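Local coordinates for protein SAM-dependent methyltransferase (Streptococcus pneumoniae, PDB 3KR9) that probably methylates N1 of adenine 22 in tRNA, using S-adenosylmethionine as methyl donor, at residues Gln84-Thr89 against Asn111-Ile116. Residues are numbered along the deposited sequence; the frame is centred on the assembly and turned at random.
Sequences QVSVIT and NVERLI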
loop_
_atom_site.group_PDB
_atom_site.type_symbol
_atom_site.label_atom_id
_atom_site.label_comp_id
_atom_site.label_asym_id
_atom_site.label_seq_id
_atom_site.Cartn_x
_atom_site.Cartn_y
_atom_site.Cartn_z
ATOM N N GLN A 84 -12.129 17.906 -0.467
ATOM C CA GLN A 84 -11.612 17.833 -1.856
ATOM C C GLN A 84 -10.331 17.050 -2.009
ATOM O O GLN A 84 -9.499 17.370 -2.852
ATOM C CB GLN A 84 -11.265 19.224 -2.365
ATOM C CG GLN A 84 -12.290 20.224 -1.997
ATOM C CD GLN A 84 -13.165 20.546 -3.139
ATOM O OE1 GLN A 84 -14.035 19.759 -3.525
ATOM N NE2 GLN A 84 -12.934 21.715 -3.729
ATOM N N VAL A 85 -10.149 16.037 -1.175
ATOM C CA VAL A 85 -8.986 15.173 -1.300
ATOM C C VAL A 85 -8.992 14.509 -2.669
ATOM O O VAL A 85 -10.005 13.960 -3.068
ATOM C CB VAL A 85 -9.023 14.166 -0.140
ATOM C CG1 VAL A 85 -8.093 12.933 -0.371
ATOM C CG2 VAL A 85 -8.673 14.901 1.142
ATOM N N SER A 86 -7.874 14.532 -3.394
ATOM C CA SER A 86 -7.823 13.871 -4.711
ATOM C C SER A 86 -6.953 12.616 -4.667
ATOM O O SER A 86 -7.048 11.756 -5.549
ATOM C CB SER A 86 -7.301 14.836 -5.809
ATOM O OG SER A 86 -6.006 15.361 -5.447
ATOM N N VAL A 87 -6.087 12.514 -3.661
ATOM C CA VAL A 87 -5.142 11.353 -3.540
ATOM C C VAL A 87 -5.077 10.920 -2.058
ATOM O O VAL A 87 -5.072 11.767 -1.195
ATOM C CB VAL A 87 -3.708 11.733 -4.018
ATOM C CG1 VAL A 87 -2.721 10.562 -3.922
ATOM C CG2 VAL A 87 -3.739 12.291 -5.473
ATOM N N ILE A 88 -5.037 9.605 -1.790
ATOM C CA ILE A 88 -4.919 9.072 -0.472
ATOM C C ILE A 88 -3.775 8.054 -0.538
ATOM O O ILE A 88 -3.668 7.275 -1.487
ATOM C CB ILE A 88 -6.226 8.360 -0.026
ATOM C CG1 ILE A 88 -7.403 9.358 0.095
ATOM C CG2 ILE A 88 -6.049 7.693 1.334
ATOM C CD1 ILE A 88 -8.767 8.596 0.250
ATOM N N THR A 89 -2.862 8.172 0.423
ATOM C CA THR A 89 -1.797 7.220 0.611
ATOM C C THR A 89 -2.128 6.496 1.911
ATOM O O THR A 89 -2.566 7.149 2.861
ATOM C CB THR A 89 -0.433 7.979 0.797
ATOM O OG1 THR A 89 -0.599 9.077 1.692
ATOM C CG2 THR A 89 0.032 8.639 -0.571
ATOM N N ASN A 111 -15.085 10.409 -5.125
ATOM C CA ASN A 111 -14.529 11.615 -5.714
ATOM C C ASN A 111 -12.983 11.726 -5.509
ATOM O O ASN A 111 -12.361 12.769 -5.756
ATOM C CB ASN A 111 -15.273 12.841 -5.167
ATOM C CG ASN A 111 -15.285 13.997 -6.129
ATOM O OD1 ASN A 111 -15.097 13.840 -7.341
ATOM N ND2 ASN A 111 -15.494 15.190 -5.591
ATOM N N VAL A 112 -12.355 10.639 -5.087
ATOM C CA VAL A 112 -10.888 10.608 -4.964
ATOM C C VAL A 112 -10.352 10.036 -6.248
ATOM O O VAL A 112 -10.880 9.035 -6.679
ATOM C CB VAL A 112 -10.485 9.751 -3.713
ATOM C CG1 VAL A 112 -8.964 9.586 -3.594
ATOM C CG2 VAL A 112 -11.055 10.415 -2.430
ATOM N N GLU A 113 -9.337 10.668 -6.888
ATOM C CA GLU A 113 -8.832 10.182 -8.179
ATOM C C GLU A 113 -7.999 8.922 -7.987
ATOM O O GLU A 113 -8.059 7.957 -8.780
ATOM C CB GLU A 113 -7.936 11.246 -8.884
ATOM C CG GLU A 113 -8.584 12.631 -9.045
ATOM C CD GLU A 113 -7.579 13.726 -9.389
ATOM O OE1 GLU A 113 -6.356 13.485 -9.408
ATOM O OE2 GLU A 113 -8.018 14.864 -9.609
ATOM N N ARG A 114 -7.207 8.929 -6.921
ATOM C CA ARG A 114 -6.180 7.931 -6.814
ATOM C C ARG A 114 -5.863 7.530 -5.336
ATOM O O ARG A 114 -5.886 8.374 -4.436
ATOM C CB ARG A 114 -4.930 8.468 -7.534
ATOM C CG ARG A 114 -3.729 7.530 -7.449
ATOM C CD ARG A 114 -2.534 8.168 -8.220
ATOM N NE ARG A 114 -2.683 7.983 -9.670
ATOM C CZ ARG A 114 -1.670 8.124 -10.519
ATOM N NH1 ARG A 114 -0.493 8.488 -10.044
ATOM N NH2 ARG A 114 -1.836 7.934 -11.835
ATOM N N LEU A 115 -5.644 6.234 -5.134
ATOM C CA LEU A 115 -5.240 5.648 -3.891
ATOM C C LEU A 115 -3.895 5.040 -4.125
ATOM O O LEU A 115 -3.712 4.341 -5.111
ATOM C CB LEU A 115 -6.165 4.512 -3.507
ATOM C CG LEU A 115 -7.551 4.704 -2.910
ATOM C CD1 LEU A 115 -8.277 6.008 -3.199
ATOM C CD2 LEU A 115 -8.411 3.410 -3.179
ATOM N N ILE A 116 -2.964 5.287 -3.200
ATOM C CA ILE A 116 -1.677 4.660 -3.288
ATOM C C ILE A 116 -1.503 3.839 -2.030
ATOM O O ILE A 116 -1.490 4.369 -0.942
ATOM C CB ILE A 116 -0.528 5.738 -3.432
ATOM C CG1 ILE A 116 -0.882 6.758 -4.519
ATOM C CG2 ILE A 116 0.855 5.086 -3.618
ATOM C CD1 ILE A 116 0.007 7.994 -4.534
#
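Ile88 and Ile116 join two neighbouring parallel strands of a class I Rossmann-like methyltransferase sheet. Strands 87-93 and 114-119 belong to one beta-alpha-beta unit, with helix 95-104 between them in sequence. Ile116 N donates to Ile88 O at 2.7 Å, a nearly straight bond (164° at the hydrogen). Ile88 also donates its own N to Arg114 O at 3.0 Å, so it bonds to the residues before and after Leu115, its neighbour across the sheet. Arg114 O also receives a CA-H...O contact from Val87 CA.

Where the strands begin, Ser86 O accepts two backbone N-H groups. Arg114 N lies 3.1 Å from Ser86 O, nearly on the line of the carbonyl. Glu113 N lies 2.9 Å from the same oxygen but is tilted out of the carbonyl plane, and its bond is more bent (131° at the hydrogen). The extended Glu113 side chain brings CD to 3.8 Å from Ser86 CB.

Ile88 and Leu115 point to one face of the sheet. There the Ile88 side chain crosses that of Val112 at about a right angle, and Ile88 CD1 touches both Val112 methyls at 4.0 Å. Val87, Thr89, Arg114 and Ile116 point to the other face. Helix 4-10 packs on this side, with Val9 against Thr89 and Ile116.

On its other edge strand 87-93 pairs with strand 17-22, where Thr89 OG1 is hydrogen-bonded to Asp21 OD1. Beyond strand 114-119 lies strand 148-157, whose Glu156 forms a salt bridge with Arg114 NE.

Ile116 CG1 is anti to its own carbonyl carbon (chi1 -48°). CD1, at the end of this branch, meets Val87 CG1 at 3.8 Å and Thr89 CG2 at 4.0 Å.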